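PDB 4GL3: putative glucoamylase from Bacteroides uniformis, which probably hydrolyses glycosidic bonds of a glucan-like carbohydrate, its true substrate being unestablished. Local coordinates for residues S96-W104 / D120-F131; Y200-I211 / D405-F415. One frame throughout, in Å; residues are numbered along the deposited sequence. Where two conformers were deposited one is given.

Interaction 1 of 2, residues S96-W104 / D120-F131; sequences SYHGMWAHW and DGADIVESAFMF
The indole of Trp-101 lies along helix 124-140, its CZ3 and CH2 corner fitting between Met-130 CG and the Phe-131 ring. CZ3 of Trp-101 comes 3.7 Å from CG of Met-130, while the Trp-101 and Phe-131 rings are nearly parallel but strongly displaced, with centroids 5.2 Å apart. Beside this, Met-100, a selenomethionine, fits its CB against the methyl of Ala-122 and its CG against CG2 of Ile-124; the bend at chi2 (-66°) brings SE to 3.8 Å from Ser-127 CB. Gly-121 CA sits over one face of the Tyr-97 ring, 4.0 Å from its centroid. The Glu-126 carboxylate stacks on the His-103 ring with planes 8° apart, at too poor an angle for a hydrogen bond to NE2; OE1 bonds instead to Gly-55 N and OE2 to a bound Tris, probably from the crystallisation liquor.

Asp-123 N gives an almost straight bond to Trp-101 O (3.0 Å, 177°), and Ser-127 OG accepts from Trp-101 N at 2.9 Å. Ser-127 OG also donates to Asp-123 O, and Asp-123 OD1 N-caps the helix through Glu-126 N. The loop between helix 75-90 and strand 104-106 thus docks on a capped helix start, which pairs the backbone N and O of buried Trp-101.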
loop_
_atom_site.group_PDB
_atom_site.type_symbol
_atom_site.label_atom_id
_atom_site.label_comp_id
_atom_site.label_asym_id
_atom_site.label_seq_id
_atom_site.Cartn_x
_atom_site.Cartn_y
_atom_site.Cartn_z
ATOM N N SER A 96 17.076 13.206 2.423
ATOM C CA SER A 96 17.215 11.805 2.087
ATOM C C SER A 96 18.485 11.227 2.720
ATOM O O SER A 96 19.417 11.963 3.058
ATOM C CB SER A 96 17.241 11.577 0.558
ATOM O OG SER A 96 18.328 12.200 -0.116
ATOM N N TYR A 97 18.498 9.907 2.860
ATOM C CA TYR A 97 19.534 9.175 3.573
ATOM C C TYR A 97 19.812 7.903 2.790
ATOM O O TYR A 97 18.990 7.046 2.732
ATOM C CB TYR A 97 19.146 8.883 5.038
ATOM C CG TYR A 97 18.471 10.072 5.703
ATOM C CD1 TYR A 97 17.086 10.269 5.562
ATOM C CD2 TYR A 97 19.203 10.989 6.461
ATOM C CE1 TYR A 97 16.467 11.370 6.153
ATOM C CE2 TYR A 97 18.599 12.109 7.054
ATOM C CZ TYR A 97 17.217 12.278 6.907
ATOM O OH TYR A 97 16.597 13.387 7.407
ATOM N N HIS A 98 20.991 7.829 2.175
ATOM C CA HIS A 98 21.396 6.668 1.377
ATOM C C HIS A 98 20.351 6.353 0.287
ATOM O O HIS A 98 20.050 5.203 0.013
ATOM C CB HIS A 98 21.715 5.476 2.262
ATOM C CG HIS A 98 22.998 5.632 3.050
ATOM N ND1 HIS A 98 24.221 5.241 2.556
ATOM C CD2 HIS A 98 23.227 6.082 4.317
ATOM C CE1 HIS A 98 25.162 5.502 3.462
ATOM N NE2 HIS A 98 24.582 6.017 4.533
ATOM N N GLY A 99 19.817 7.412 -0.304
ATOM C CA GLY A 99 18.801 7.359 -1.342
ATOM C C GLY A 99 17.367 7.176 -0.870
ATOM O O GLY A 99 16.444 7.159 -1.701
HETATM N N MSE A 100 17.165 7.006 0.437
HETATM C CA MSE A 100 15.841 6.728 0.968
HETATM C C MSE A 100 15.308 7.987 1.613
HETATM O O MSE A 100 16.088 8.862 2.049
HETATM C CB MSE A 100 15.873 5.608 1.981
HETATM C CG MSE A 100 16.584 4.329 1.535
HETATM SE SE MSE A 100 15.587 3.502 0.054
HETATM C CE MSE A 100 16.760 2.000 -0.189
ATOM N N TRP A 101 13.984 8.068 1.723
ATOM C CA TRP A 101 13.332 9.132 2.492
ATOM C C TRP A 101 12.856 8.635 3.848
ATOM O O TRP A 101 12.737 7.414 4.077
ATOM C CB TRP A 101 12.143 9.711 1.679
ATOM C CG TRP A 101 12.528 10.135 0.277
ATOM C CD1 TRP A 101 13.109 11.295 -0.085
ATOM C CD2 TRP A 101 12.367 9.369 -0.942
ATOM N NE1 TRP A 101 13.280 11.341 -1.473
ATOM C CE2 TRP A 101 12.847 10.152 -1.999
ATOM C CE3 TRP A 101 11.848 8.116 -1.231
ATOM C CZ2 TRP A 101 12.850 9.704 -3.291
ATOM C CZ3 TRP A 101 11.857 7.658 -2.529
ATOM C CH2 TRP A 101 12.322 8.464 -3.549
ATOM N N ALA A 102 12.571 9.605 4.718
ATOM C CA ALA A 102 11.854 9.415 5.968
ATOM C C ALA A 102 10.369 9.005 5.747
ATOM O O ALA A 102 9.839 9.089 4.626
ATOM C CB ALA A 102 11.983 10.651 6.877
ATOM N N HIS A 103 9.744 8.461 6.798
ATOM C CA HIS A 103 8.317 8.124 6.794
ATOM C C HIS A 103 7.526 9.427 6.546
ATOM O O HIS A 103 6.665 9.476 5.677
ATOM C CB HIS A 103 7.995 7.440 8.108
ATOM C CG HIS A 103 6.586 6.931 8.258
ATOM N ND1 HIS A 103 6.249 6.006 9.240
ATOM C CD2 HIS A 103 5.432 7.237 7.612
ATOM C CE1 HIS A 103 4.945 5.752 9.161
ATOM N NE2 HIS A 103 4.426 6.492 8.189
ATOM N N TRP A 104 7.809 10.457 7.337
ATOM C CA TRP A 104 7.142 11.754 7.222
ATOM C C TRP A 104 8.139 12.846 6.845
ATOM O O TRP A 104 9.264 12.837 7.320
ATOM C CB TRP A 104 6.515 12.142 8.556
ATOM C CG TRP A 104 5.254 11.409 8.924
ATOM C CD1 TRP A 104 4.537 10.585 8.153
ATOM C CD2 TRP A 104 4.569 11.498 10.170
ATOM N NE1 TRP A 104 3.427 10.138 8.830
ATOM C CE2 TRP A 104 3.428 10.683 10.077
ATOM C CE3 TRP A 104 4.813 12.194 11.361
ATOM C CZ2 TRP A 104 2.512 10.528 11.124
ATOM C CZ3 TRP A 104 3.887 12.064 12.409
ATOM C CH2 TRP A 104 2.756 11.225 12.278
ATOM N N ASP A 120 14.063 9.044 12.835
ATOM C CA ASP A 120 14.214 10.382 12.271
ATOM C C ASP A 120 15.115 10.412 11.070
ATOM O O ASP A 120 15.714 11.454 10.755
ATOM C CB ASP A 120 14.784 11.325 13.362
ATOM C CG ASP A 120 16.220 10.917 13.831
ATOM O OD1 ASP A 120 16.689 9.807 13.456
ATOM O OD2 ASP A 120 16.843 11.746 14.547
ATOM N N GLY A 121 15.274 9.258 10.434
ATOM C CA GLY A 121 16.047 9.124 9.218
ATOM C C GLY A 121 15.281 8.362 8.155
ATOM O O GLY A 121 14.094 8.551 7.995
ATOM N N ALA A 122 15.988 7.480 7.456
ATOM C CA ALA A 122 15.412 6.641 6.433
ATOM C C ALA A 122 14.373 5.672 7.038
ATOM O O ALA A 122 14.557 5.125 8.147
ATOM C CB ALA A 122 16.498 5.839 5.685
ATOM N N ASP A 123 13.290 5.502 6.273
ATOM C CA ASP A 123 12.312 4.406 6.445
ATOM C C ASP A 123 12.216 3.699 5.111
ATOM O O ASP A 123 11.680 4.262 4.096
ATOM C CB ASP A 123 10.957 4.952 6.890
ATOM C CG ASP A 123 9.922 3.867 7.100
ATOM O OD1 ASP A 123 9.908 2.880 6.302
ATOM O OD2 ASP A 123 9.187 3.964 8.100
ATOM N N ILE A 124 12.802 2.505 5.019
ATOM C CA ILE A 124 12.887 1.893 3.707
ATOM C C ILE A 124 11.616 1.192 3.261
ATOM O O ILE A 124 11.487 0.874 2.053
ATOM C CB ILE A 124 14.106 0.955 3.498
ATOM C CG1 ILE A 124 13.967 -0.364 4.256
ATOM C CG2 ILE A 124 15.397 1.684 3.890
ATOM C CD1 ILE A 124 15.076 -1.346 3.811
ATOM N N VAL A 125 10.701 0.917 4.197
ATOM C CA VAL A 125 9.412 0.312 3.825
ATOM C C VAL A 125 8.584 1.411 3.150
ATOM O O VAL A 125 8.081 1.234 2.048
ATOM C CB VAL A 125 8.669 -0.306 5.031
ATOM C CG1 VAL A 125 7.250 -0.730 4.593
ATOM C CG2 VAL A 125 9.488 -1.489 5.624
ATOM N N GLU A 126 8.520 2.581 3.774
ATOM C CA GLU A 126 7.801 3.712 3.169
ATOM C C GLU A 126 8.461 4.066 1.830
ATOM O O GLU A 126 7.800 4.342 0.812
ATOM C CB GLU A 126 7.817 4.919 4.101
ATOM C CG GLU A 126 7.155 4.653 5.439
ATOM C CD GLU A 126 5.644 4.596 5.365
ATOM O OE1 GLU A 126 5.083 5.387 4.555
ATOM O OE2 GLU A 126 5.051 3.800 6.129
ATOM N N SER A 127 9.779 4.014 1.791
ATOM C CA SER A 127 10.456 4.401 0.535
ATOM C C SER A 127 10.187 3.369 -0.563
ATOM O O SER A 127 10.076 3.720 -1.731
ATOM C CB SER A 127 11.975 4.533 0.748
ATOM O OG SER A 127 12.272 5.674 1.530
ATOM N N ALA A 128 10.088 2.083 -0.176
ATOM C CA ALA A 128 9.787 0.991 -1.113
ATOM C C ALA A 128 8.377 1.189 -1.723
ATOM O O ALA A 128 8.185 0.950 -2.904
ATOM C CB ALA A 128 9.898 -0.382 -0.431
ATOM N N PHE A 129 7.411 1.626 -0.921
ATOM C CA PHE A 129 6.079 1.883 -1.430
ATOM C C PHE A 129 6.096 3.073 -2.394
ATOM O O PHE A 129 5.406 3.066 -3.455
ATOM C CB PHE A 129 5.087 2.094 -0.298
ATOM C CG PHE A 129 4.924 0.908 0.613
ATOM C CD1 PHE A 129 5.009 -0.415 0.134
ATOM C CD2 PHE A 129 4.631 1.111 1.945
ATOM C CE1 PHE A 129 4.812 -1.512 1.002
ATOM C CE2 PHE A 129 4.464 0.029 2.819
ATOM C CZ PHE A 129 4.584 -1.266 2.348
HETATM N N MSE A 130 6.947 4.060 -2.107
HETATM C CA MSE A 130 7.141 5.166 -3.067
HETATM C C MSE A 130 7.732 4.619 -4.383
HETATM O O MSE A 130 7.250 4.973 -5.461
HETATM C CB MSE A 130 7.972 6.332 -2.489
HETATM C CG MSE A 130 8.358 7.365 -3.557
HETATM SE SE MSE A 130 6.819 8.291 -4.264
HETATM C CE MSE A 130 6.412 9.317 -2.725
ATOM N N PHE A 131 8.770 3.776 -4.313
ATOM C CA PHE A 131 9.383 3.223 -5.536
ATOM C C PHE A 131 8.420 2.300 -6.282
ATOM O O PHE A 131 8.453 2.213 -7.485
ATOM C CB PHE A 131 10.732 2.546 -5.239
ATOM C CG PHE A 131 11.879 3.538 -5.115
ATOM C CD1 PHE A 131 12.259 4.278 -6.186
ATOM C CD2 PHE A 131 12.474 3.791 -3.898
ATOM C CE1 PHE A 131 13.245 5.257 -6.101
ATOM C CE2 PHE A 131 13.491 4.729 -3.789
ATOM C CZ PHE A 131 13.865 5.472 -4.900
HETATM O O HOH W 1 11.592 8.132 9.313
HETATM O O HOH W 2 8.455 4.806 10.445
#

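Interaction 2 of 2, residues Y200-I211 / D405-F415; sequences YILGASSPTYPI and DVQKGLRRLGF
Ile-211 O is held by both terminal nitrogens of Arg-412, NH1 at 2.9 Å and NH2 at 3.0 Å, in an end-on grip with the oxygen in the guanidinium plane. NH1 also donates to Ala-204 O at 2.9 Å, meeting it on a lone pair in the carbonyl plane. The Arg-412 chain, bent at chi3 (70°), turns its flat end so that one edge serves the last turn of helix 197-205 and the loop after it. With an alanine in place of Arg-412, the carbonyls of Ala-204 and Ile-211 would probably lose these donors and the loop be freer to move.

Next to this grip the helices cross at 104°, their axes 7.5 Å apart, with Ser-205 and Gly-409 nearest. Ser-205 OG lies 3.3 Å from Gly-409 CA, and any side chain at Gly-409 would run into it. The hydroxyl donates to Ile-201 O, so its polar end is spent within its own helix. On one flank Ile-201 CD1 meets Leu-413 CD1 and Phe-415 CE1, both at 3.7 Å, and Ala-204 CB rests on Leu-413 CG. On the other, water 3 bridges Ser-205 O and Asp-405 OD1, while Asp-405 OD2 bonds to Trp-159. Gly-414, with positive phi, closes a Schellman motif after helix 404-412. Glycine thus permits the close helix packing, while a charged side chain satisfies one carbonyl of the last turn of helix 197-205 and one of the loop that follows.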
loop_
_atom_site.group_PDB
_atom_site.type_symbol
_atom_site.label_atom_id
_atom_site.label_comp_id
_atom_site.label_asym_id
_atom_site.label_seq_id
_atom_site.Cartn_x
_atom_site.Cartn_y
_atom_site.Cartn_z
ATOM N N TYR A 200 12.033 -6.526 -0.239
ATOM C CA TYR A 200 12.992 -7.548 -0.673
ATOM C C TYR A 200 13.009 -7.700 -2.182
ATOM O O TYR A 200 14.087 -7.868 -2.762
ATOM C CB TYR A 200 12.710 -8.900 -0.019
ATOM C CG TYR A 200 13.156 -8.931 1.428
ATOM C CD1 TYR A 200 12.334 -8.430 2.460
ATOM C CD2 TYR A 200 14.424 -9.398 1.779
ATOM C CE1 TYR A 200 12.772 -8.409 3.789
ATOM C CE2 TYR A 200 14.859 -9.378 3.108
ATOM C CZ TYR A 200 14.049 -8.886 4.109
ATOM O OH TYR A 200 14.507 -8.897 5.442
ATOM N N ILE A 201 11.832 -7.619 -2.821
ATOM C CA ILE A 201 11.767 -7.695 -4.290
ATOM C C ILE A 201 12.529 -6.519 -4.930
ATOM O O ILE A 201 13.312 -6.737 -5.828
ATOM C CB ILE A 201 10.305 -7.693 -4.836
ATOM C CG1 ILE A 201 9.419 -8.793 -4.231
ATOM C CG2 ILE A 201 10.270 -7.715 -6.358
ATOM C CD1 ILE A 201 10.043 -10.107 -4.136
ATOM N N LEU A 202 12.312 -5.283 -4.449
ATOM C CA LEU A 202 13.044 -4.131 -4.993
ATOM C C LEU A 202 14.542 -4.247 -4.676
ATOM O O LEU A 202 15.404 -3.977 -5.537
ATOM C CB LEU A 202 12.483 -2.809 -4.472
ATOM C CG LEU A 202 11.038 -2.447 -4.923
ATOM C CD1 LEU A 202 10.504 -1.179 -4.266
ATOM C CD2 LEU A 202 10.993 -2.339 -6.431
ATOM N N GLY A 203 14.868 -4.651 -3.460
ATOM C CA GLY A 203 16.292 -4.896 -3.102
ATOM C C GLY A 203 16.958 -5.863 -4.075
ATOM O O GLY A 203 18.104 -5.675 -4.462
ATOM N N ALA A 204 16.251 -6.913 -4.472
ATOM C CA ALA A 204 16.798 -7.932 -5.377
ATOM C C ALA A 204 16.880 -7.399 -6.801
ATOM O O ALA A 204 17.699 -7.900 -7.591
ATOM C CB ALA A 204 15.944 -9.213 -5.367
ATOM N N SER A 205 16.015 -6.423 -7.111
ATOM C CA SER A 205 15.876 -5.855 -8.468
ATOM C C SER A 205 16.862 -4.727 -8.788
ATOM O O SER A 205 17.050 -4.369 -9.951
ATOM C CB SER A 205 14.454 -5.307 -8.682
ATOM O OG SER A 205 13.445 -6.283 -8.463
ATOM N N SER A 206 17.481 -4.153 -7.770
ATOM C CA SER A 206 18.359 -2.971 -7.962
ATOM C C SER A 206 19.480 -3.205 -8.954
ATOM O O SER A 206 20.196 -4.221 -8.859
ATOM C CB SER A 206 18.980 -2.537 -6.623
ATOM O OG SER A 206 19.780 -1.368 -6.786
ATOM N N PRO A 207 19.659 -2.283 -9.920
ATOM C CA PRO A 207 20.788 -2.411 -10.825
ATOM C C PRO A 207 22.110 -1.949 -10.203
ATOM O O PRO A 207 23.150 -2.149 -10.801
ATOM C CB PRO A 207 20.415 -1.469 -11.979
ATOM C CG PRO A 207 19.615 -0.395 -11.299
ATOM C CD PRO A 207 18.778 -1.168 -10.321
ATOM N N THR A 208 22.069 -1.337 -9.022
ATOM C CA THR A 208 23.226 -0.635 -8.492
ATOM C C THR A 208 23.602 -1.056 -7.085
ATOM O O THR A 208 24.758 -1.130 -6.794
ATOM C CB THR A 208 22.925 0.872 -8.483
ATOM O OG1 THR A 208 21.586 1.055 -8.004
ATOM C CG2 THR A 208 23.053 1.472 -9.937
ATOM N N TYR A 209 22.633 -1.336 -6.218
ATOM C CA TYR A 209 22.898 -1.730 -4.826
ATOM C C TYR A 209 22.022 -2.943 -4.436
ATOM O O TYR A 209 21.264 -2.882 -3.484
ATOM C CB TYR A 209 22.554 -0.559 -3.917
ATOM C CG TYR A 209 23.342 0.676 -4.205
ATOM C CD1 TYR A 209 24.655 0.814 -3.709
ATOM C CD2 TYR A 209 22.806 1.714 -4.991
ATOM C CE1 TYR A 209 25.415 1.953 -3.985
ATOM C CE2 TYR A 209 23.560 2.854 -5.278
ATOM C CZ TYR A 209 24.843 2.977 -4.758
ATOM O OH TYR A 209 25.602 4.080 -5.034
ATOM N N PRO A 210 22.102 -4.023 -5.199
ATOM C CA PRO A 210 21.217 -5.185 -4.949
ATOM C C PRO A 210 21.624 -5.993 -3.708
ATOM O O PRO A 210 22.800 -5.982 -3.300
ATOM C CB PRO A 210 21.423 -6.062 -6.176
ATOM C CG PRO A 210 22.831 -5.752 -6.605
ATOM C CD PRO A 210 22.991 -4.245 -6.337
ATOM N N ILE A 211 20.642 -6.663 -3.133
ATOM C CA ILE A 211 20.858 -7.646 -2.058
ATOM C C ILE A 211 21.243 -9.013 -2.612
ATOM O O ILE A 211 20.892 -9.373 -3.730
ATOM C CB ILE A 211 19.622 -7.755 -1.131
ATOM C CG1 ILE A 211 18.395 -8.296 -1.931
ATOM C CG2 ILE A 211 19.307 -6.415 -0.466
ATOM C CD1 ILE A 211 17.256 -8.758 -1.079
ATOM N N ASP A 405 13.918 -4.222 -14.473
ATOM C CA ASP A 405 14.652 -4.521 -13.247
ATOM C C ASP A 405 13.767 -5.379 -12.285
ATOM O O ASP A 405 14.278 -6.293 -11.616
ATOM C CB ASP A 405 15.136 -3.254 -12.546
ATOM C CG ASP A 405 16.275 -2.550 -13.267
ATOM O OD1 ASP A 405 17.058 -3.191 -13.972
ATOM O OD2 ASP A 405 16.379 -1.326 -13.095
ATOM N N VAL A 406 12.460 -5.101 -12.242
ATOM C CA VAL A 406 11.507 -5.868 -11.411
ATOM C C VAL A 406 11.525 -7.327 -11.914
ATOM O O VAL A 406 11.681 -8.272 -11.133
ATOM C CB VAL A 406 10.090 -5.272 -11.415
ATOM C CG1 VAL A 406 9.081 -6.220 -10.771
ATOM C CG2 VAL A 406 10.050 -3.901 -10.730
ATOM N N GLN A 407 11.447 -7.525 -13.221
ATOM C CA GLN A 407 11.524 -8.872 -13.755
ATOM C C GLN A 407 12.840 -9.569 -13.407
ATOM O O GLN A 407 12.829 -10.741 -13.099
ATOM C CB GLN A 407 11.285 -8.909 -15.267
ATOM C CG GLN A 407 9.893 -8.394 -15.627
ATOM C CD GLN A 407 9.487 -8.629 -17.072
ATOM O OE1 GLN A 407 10.195 -9.290 -17.827
ATOM N NE2 GLN A 407 8.304 -8.124 -17.440
ATOM N N LYS A 408 13.957 -8.854 -13.447
ATOM C CA LYS A 408 15.250 -9.453 -13.074
ATOM C C LYS A 408 15.260 -9.844 -11.619
ATOM O O LYS A 408 15.717 -10.916 -11.292
ATOM C CB LYS A 408 16.465 -8.544 -13.370
ATOM C CG LYS A 408 16.785 -8.462 -14.844
ATOM C CD LYS A 408 17.788 -7.362 -15.189
ATOM C CE LYS A 408 17.865 -7.145 -16.707
ATOM N NZ LYS A 408 19.014 -6.262 -17.066
ATOM N N GLY A 409 14.802 -8.950 -10.751
ATOM C CA GLY A 409 14.715 -9.235 -9.328
ATOM C C GLY A 409 13.886 -10.473 -8.977
ATOM O O GLY A 409 14.323 -11.336 -8.177
ATOM N N LEU A 410 12.712 -10.573 -9.572
ATOM C CA LEU A 410 11.831 -11.715 -9.310
ATOM C C LEU A 410 12.508 -12.994 -9.743
ATOM O O LEU A 410 12.428 -13.982 -9.034
ATOM C CB LEU A 410 10.501 -11.543 -10.019
ATOM C CG LEU A 410 9.546 -10.481 -9.479
ATOM C CD1 LEU A 410 8.364 -10.278 -10.446
ATOM C CD2 LEU A 410 9.041 -10.856 -8.086
ATOM N N ARG A 411 13.173 -13.002 -10.899
ATOM C CA ARG A 411 13.897 -14.193 -11.333
ATOM C C ARG A 411 15.018 -14.564 -10.368
ATOM O O ARG A 411 15.170 -15.721 -10.037
ATOM C CB ARG A 411 14.492 -14.037 -12.733
ATOM C CG ARG A 411 13.487 -14.221 -13.833
ATOM C CD ARG A 411 14.160 -14.660 -15.120
ATOM N NE ARG A 411 13.360 -14.242 -16.253
ATOM C CZ ARG A 411 12.412 -14.981 -16.801
ATOM N NH1 ARG A 411 12.153 -16.200 -16.336
ATOM N NH2 ARG A 411 11.727 -14.495 -17.825
ATOM N N ARG A 412 15.797 -13.576 -9.906
ATOM C CA ARG A 412 16.888 -13.839 -8.954
ATOM C C ARG A 412 16.358 -14.553 -7.709
ATOM O O ARG A 412 17.023 -15.430 -7.192
ATOM C CB ARG A 412 17.599 -12.528 -8.505
ATOM C CG ARG A 412 18.457 -11.917 -9.564
ATOM C CD ARG A 412 19.223 -10.726 -9.029
ATOM N NE ARG A 412 20.261 -11.151 -8.095
ATOM C CZ ARG A 412 20.459 -10.653 -6.886
ATOM N NH1 ARG A 412 19.729 -9.662 -6.417
ATOM N NH2 ARG A 412 21.408 -11.160 -6.127
ATOM N N LEU A 413 15.163 -14.172 -7.243
ATOM C CA LEU A 413 14.597 -14.729 -6.048
ATOM C C LEU A 413 13.848 -16.039 -6.293
ATOM O O LEU A 413 13.339 -16.602 -5.362
ATOM C CB LEU A 413 13.708 -13.717 -5.333
ATOM C CG LEU A 413 14.413 -12.483 -4.797
ATOM C CD1 LEU A 413 13.425 -11.587 -4.069
ATOM C CD2 LEU A 413 15.624 -12.871 -3.950
ATOM N N GLY A 414 13.826 -16.539 -7.531
ATOM C CA GLY A 414 13.248 -17.823 -7.821
ATOM C C GLY A 414 11.771 -17.777 -8.148
ATOM O O GLY A 414 11.121 -18.801 -8.151
ATOM N N PHE A 415 11.217 -16.622 -8.458
ATOM C CA PHE A 415 9.764 -16.571 -8.744
ATOM C C PHE A 415 9.444 -17.069 -10.141
ATOM O O PHE A 415 10.273 -16.944 -11.027
ATOM C CB PHE A 415 9.216 -15.169 -8.680
ATOM C CG PHE A 415 9.009 -14.654 -7.302
ATOM C CD1 PHE A 415 10.076 -14.153 -6.571
ATOM C CD2 PHE A 415 7.765 -14.684 -6.730
ATOM C CE1 PHE A 415 9.875 -13.641 -5.297
ATOM C CE2 PHE A 415 7.559 -14.210 -5.467
ATOM C CZ PHE A 415 8.623 -13.669 -4.745
HETATM O O HOH W 3 18.360 -5.099 -12.275
#

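Both contacts are largely buried, but interaction 1 lies nearer the centre of the chain, its centre about 14 Å away against about 19 Å for that of interaction 2. They share no element, yet they touch: Leu-202 CD1 of helix 197-205 packs 3.4 Å from Ala-128 O and 3.9 Å from Phe-131 CB of helix 124-140, and Val-406 also meets that helix, at Leu-135. Interaction 1 joins a loop to a strand and helix start close in sequence, using backbone bonds and aromatic packing. Interaction 2 joins two helices 194 residues apart, through close packing of Ser-205 on Gly-409, aliphatic contacts and an arginine bonded to carbonyls. Bound Tris and glycerol lie beside interaction 1 and may mark a pocket.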